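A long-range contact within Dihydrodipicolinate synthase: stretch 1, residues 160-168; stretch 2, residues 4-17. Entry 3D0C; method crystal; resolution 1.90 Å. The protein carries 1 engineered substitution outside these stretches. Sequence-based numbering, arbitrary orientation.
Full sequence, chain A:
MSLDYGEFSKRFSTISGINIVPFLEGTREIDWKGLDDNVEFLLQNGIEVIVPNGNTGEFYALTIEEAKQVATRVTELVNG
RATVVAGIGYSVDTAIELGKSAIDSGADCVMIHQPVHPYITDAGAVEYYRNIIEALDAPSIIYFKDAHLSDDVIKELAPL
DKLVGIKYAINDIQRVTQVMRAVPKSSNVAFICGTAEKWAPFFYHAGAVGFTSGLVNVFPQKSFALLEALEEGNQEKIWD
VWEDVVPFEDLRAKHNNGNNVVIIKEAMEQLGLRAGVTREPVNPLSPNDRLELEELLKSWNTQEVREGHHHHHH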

# COMPACT_ATOMS: atom_id res chain seq x y z
N LEU A 160 6.66 -25.20 1.48
CA LEU A 160 5.31 -25.40 0.96
C LEU A 160 5.34 -25.74 -0.51
O LEU A 160 5.87 -24.97 -1.32
CB LEU A 160 4.47 -24.13 1.16
CG LEU A 160 4.24 -23.66 2.60
CD1 LEU A 160 3.43 -22.37 2.59
CD2 LEU A 160 3.51 -24.74 3.38
N ASP A 161 4.77 -26.89 -0.87
CA ASP A 161 4.74 -27.31 -2.26
C ASP A 161 4.18 -26.24 -3.19
O ASP A 161 4.73 -26.00 -4.27
CB ASP A 161 3.90 -28.58 -2.40
CG ASP A 161 4.69 -29.83 -2.08
OD1 ASP A 161 5.74 -30.04 -2.73
OD2 ASP A 161 4.28 -30.60 -1.18
N LYS A 162 3.11 -25.57 -2.77
CA LYS A 162 2.49 -24.54 -3.60
C LYS A 162 3.32 -23.29 -3.81
O LYS A 162 3.10 -22.56 -4.78
CB LYS A 162 1.12 -24.16 -3.03
CG LYS A 162 0.10 -25.28 -3.07
CD LYS A 162 -1.21 -24.83 -2.47
CE LYS A 162 -2.17 -25.99 -2.33
NZ LYS A 162 -3.54 -25.58 -1.91
N LEU A 163 4.25 -23.00 -2.90
CA LEU A 163 5.10 -21.82 -3.08
C LEU A 163 6.21 -22.25 -4.04
O LEU A 163 7.17 -22.90 -3.63
CB LEU A 163 5.70 -21.37 -1.75
CG LEU A 163 6.62 -20.15 -1.83
CD1 LEU A 163 5.90 -19.02 -2.54
CD2 LEU A 163 7.05 -19.71 -0.44
N VAL A 164 6.07 -21.88 -5.31
CA VAL A 164 7.01 -22.26 -6.35
C VAL A 164 7.97 -21.17 -6.82
O VAL A 164 8.80 -21.40 -7.72
CB VAL A 164 6.26 -22.79 -7.58
CG1 VAL A 164 5.48 -24.05 -7.21
CG2 VAL A 164 5.32 -21.72 -8.10
N GLY A 165 7.86 -19.98 -6.25
CA GLY A 165 8.76 -18.91 -6.64
C GLY A 165 8.70 -17.67 -5.78
O GLY A 165 7.72 -17.43 -5.07
N ILE A 166 9.78 -16.90 -5.82
CA ILE A 166 9.87 -15.64 -5.09
C ILE A 166 10.39 -14.58 -6.06
O ILE A 166 11.47 -14.74 -6.63
CB ILE A 166 10.89 -15.68 -3.92
CG1 ILE A 166 10.54 -16.78 -2.92
CG2 ILE A 166 10.88 -14.33 -3.20
CD1 ILE A 166 9.24 -16.55 -2.18
N LYS A 167 9.60 -13.53 -6.26
CA LYS A 167 10.05 -12.43 -7.10
C LYS A 167 10.71 -11.52 -6.06
O LYS A 167 10.05 -10.68 -5.44
CB LYS A 167 8.88 -11.71 -7.78
CG LYS A 167 8.41 -12.39 -9.04
CD LYS A 167 7.29 -11.60 -9.71
CE LYS A 167 6.95 -12.18 -11.06
NZ LYS A 167 6.45 -13.58 -10.94
N TYR A 168 12.01 -11.72 -5.86
CA TYR A 168 12.76 -10.96 -4.87
C TYR A 168 13.00 -9.54 -5.38
O TYR A 168 13.70 -9.35 -6.38
CB TYR A 168 14.10 -11.64 -4.57
CG TYR A 168 14.68 -11.27 -3.22
CD1 TYR A 168 14.22 -11.89 -2.05
CD2 TYR A 168 15.65 -10.27 -3.09
CE1 TYR A 168 14.71 -11.53 -0.80
CE2 TYR A 168 16.15 -9.91 -1.84
CZ TYR A 168 15.67 -10.54 -0.70
OH TYR A 168 16.15 -10.18 0.54
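Stretch 2 (4-17) DYGEFSKRFSTISG

Packing of residues 4-17 on residues 160-168 of dihydrodipicolinate synthase. Stretch 2 begins with Asp4 as N-cap of a short helix that opens at Tyr5; further along, the chain reaches strand 15-17. The helix follows strand 163-168 in nearly the same direction, with an angle of 26° between their N-to-C directions (signed crossing angle -26°) and a closest axial approach of 8.2 Å. No hydrogen bond joins the stretches, so the contact, which buries 392 Å² in all, rests on packing.

Stretch 1 enters through a type I turn, closed by Leu163 N to Leu160 O at 3.0 Å. Tyr5 (chi1 m) lies against this turn: Asp161 O sits over one face of its ring, 3.3 Å from Tyr5 CG, and Asp161 CB is 3.5 Å from Tyr5 CD2. Lys162 CA lies over the same ring face, and although the CA-to-CB bond of Lys162 points away, its CG comes within 4.1 Å of Tyr5 OH. Leu163 turns away and makes no contact.

Val164 is the centre of the packing, with Val164 CA 5.1 Å from Ser9 CA. Val164 packs against three aromatic rings: CG1 is 4.0 Å from Tyr5 CD1, both methyls reach Phe8 CD2 (Val164 CG2 at 3.7 Å, at the ring edge, and CG1 at 4.0 Å), and Val164 CG2 is 4.0 Å from Phe12 CE2. Val164 O approaches Ser9 CB at 3.4 Å; Ser9 OG is hydrogen-bonded within its own stretch, to Gly6 O at 2.8 Å.

Gly165 adds little, and Ile166 is out of reach. Lys167 starts sideways, but its extended chain, kinked only at chi4 (p), brings NZ to 4.1 Å from Ser16 OG, too far for a hydrogen bond; this buried NZ has no partner in the model. Tyr168 lies beyond the contact.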

# COMPACT_ATOMS: atom_id res chain seq x y z
N ASP A 4 3.60 -31.95 -10.77
CA ASP A 4 4.79 -31.90 -9.93
C ASP A 4 5.27 -30.45 -9.85
O ASP A 4 5.65 -29.84 -10.85
CB ASP A 4 5.91 -32.79 -10.47
CG ASP A 4 6.42 -32.33 -11.82
OD1 ASP A 4 7.59 -32.65 -12.15
OD2 ASP A 4 5.67 -31.66 -12.56
N TYR A 5 5.23 -29.91 -8.64
CA TYR A 5 5.64 -28.54 -8.39
C TYR A 5 7.09 -28.29 -8.81
O TYR A 5 7.42 -27.22 -9.33
CB TYR A 5 5.42 -28.21 -6.92
CG TYR A 5 3.95 -28.24 -6.55
CD1 TYR A 5 3.08 -27.25 -7.01
CD2 TYR A 5 3.42 -29.29 -5.80
CE1 TYR A 5 1.72 -27.30 -6.73
CE2 TYR A 5 2.05 -29.35 -5.52
CZ TYR A 5 1.21 -28.35 -5.99
OH TYR A 5 -0.14 -28.40 -5.73
N GLY A 6 7.94 -29.28 -8.60
CA GLY A 6 9.33 -29.13 -8.98
C GLY A 6 9.47 -28.67 -10.42
O GLY A 6 10.17 -27.70 -10.71
N GLU A 7 8.78 -29.36 -11.33
CA GLU A 7 8.83 -29.01 -12.74
C GLU A 7 8.17 -27.67 -13.01
O GLU A 7 8.62 -26.90 -13.86
CB GLU A 7 8.14 -30.10 -13.58
CG GLU A 7 8.64 -30.19 -15.01
CD GLU A 7 10.09 -30.66 -15.10
OE1 GLU A 7 10.45 -31.61 -14.37
OE2 GLU A 7 10.87 -30.08 -15.89
N PHE A 8 7.11 -27.38 -12.27
CA PHE A 8 6.39 -26.12 -12.44
C PHE A 8 7.30 -24.91 -12.19
O PHE A 8 7.25 -23.95 -12.95
CB PHE A 8 5.19 -26.03 -11.48
CG PHE A 8 4.28 -24.87 -11.77
CD1 PHE A 8 3.33 -24.94 -12.78
CD2 PHE A 8 4.42 -23.67 -11.08
CE1 PHE A 8 2.53 -23.85 -13.09
CE2 PHE A 8 3.63 -22.57 -11.39
CZ PHE A 8 2.68 -22.66 -12.40
N SER A 9 8.10 -24.97 -11.14
CA SER A 9 9.00 -23.86 -10.81
C SER A 9 10.01 -23.59 -11.92
O SER A 9 10.50 -22.47 -12.04
CB SER A 9 9.74 -24.15 -9.50
OG SER A 9 10.69 -25.20 -9.65
N LYS A 10 10.31 -24.60 -12.72
CA LYS A 10 11.26 -24.44 -13.82
C LYS A 10 10.75 -23.49 -14.90
O LYS A 10 11.54 -22.93 -15.66
CB LYS A 10 11.60 -25.80 -14.44
CG LYS A 10 12.35 -26.73 -13.49
CD LYS A 10 12.58 -28.08 -14.14
CE LYS A 10 13.32 -29.03 -13.22
NZ LYS A 10 13.37 -30.41 -13.81
N ARG A 11 9.44 -23.30 -14.96
CA ARG A 11 8.83 -22.40 -15.94
C ARG A 11 9.30 -20.95 -15.81
O ARG A 11 9.24 -20.18 -16.77
CB ARG A 11 7.31 -22.41 -15.81
CG ARG A 11 6.63 -23.75 -16.03
CD ARG A 11 5.13 -23.56 -15.97
NE ARG A 11 4.40 -24.81 -16.20
CZ ARG A 11 3.13 -24.86 -16.55
NH1 ARG A 11 2.44 -23.74 -16.72
NH2 ARG A 11 2.53 -26.04 -16.74
N PHE A 12 9.76 -20.59 -14.62
CA PHE A 12 10.18 -19.22 -14.36
C PHE A 12 11.63 -18.86 -14.70
O PHE A 12 12.08 -17.74 -14.45
CB PHE A 12 9.85 -18.88 -12.92
CG PHE A 12 8.41 -19.12 -12.58
CD1 PHE A 12 7.42 -18.25 -13.04
CD2 PHE A 12 8.02 -20.26 -11.89
CE1 PHE A 12 6.08 -18.51 -12.81
CE2 PHE A 12 6.68 -20.53 -11.65
CZ PHE A 12 5.71 -19.65 -12.12
N SER A 13 12.35 -19.82 -15.29
CA SER A 13 13.73 -19.58 -15.69
C SER A 13 13.67 -18.88 -17.05
O SER A 13 14.12 -19.43 -18.06
CB SER A 13 14.49 -20.90 -15.82
OG SER A 13 14.65 -21.49 -14.55
N THR A 14 13.12 -17.68 -17.05
CA THR A 14 12.97 -16.91 -18.28
C THR A 14 12.50 -15.51 -17.88
O THR A 14 12.60 -15.13 -16.71
CB THR A 14 11.91 -17.56 -19.21
OG1 THR A 14 11.88 -16.89 -20.48
CG2 THR A 14 10.54 -17.47 -18.56
N ILE A 15 11.98 -14.75 -18.83
CA ILE A 15 11.47 -13.43 -18.52
C ILE A 15 9.99 -13.51 -18.14
O ILE A 15 9.19 -14.13 -18.84
CB ILE A 15 11.61 -12.46 -19.72
CG1 ILE A 15 13.09 -12.19 -20.01
CG2 ILE A 15 10.85 -11.16 -19.44
CD1 ILE A 15 13.34 -11.23 -21.17
N SER A 16 9.63 -12.91 -17.00
CA SER A 16 8.24 -12.87 -16.57
C SER A 16 7.76 -11.50 -17.02
O SER A 16 8.11 -10.48 -16.40
CB SER A 16 8.12 -12.99 -15.05
OG SER A 16 8.19 -14.34 -14.63
N GLY A 17 6.97 -11.47 -18.08
CA GLY A 17 6.47 -10.21 -18.60
C GLY A 17 5.23 -9.73 -17.88
O GLY A 17 4.27 -10.48 -17.72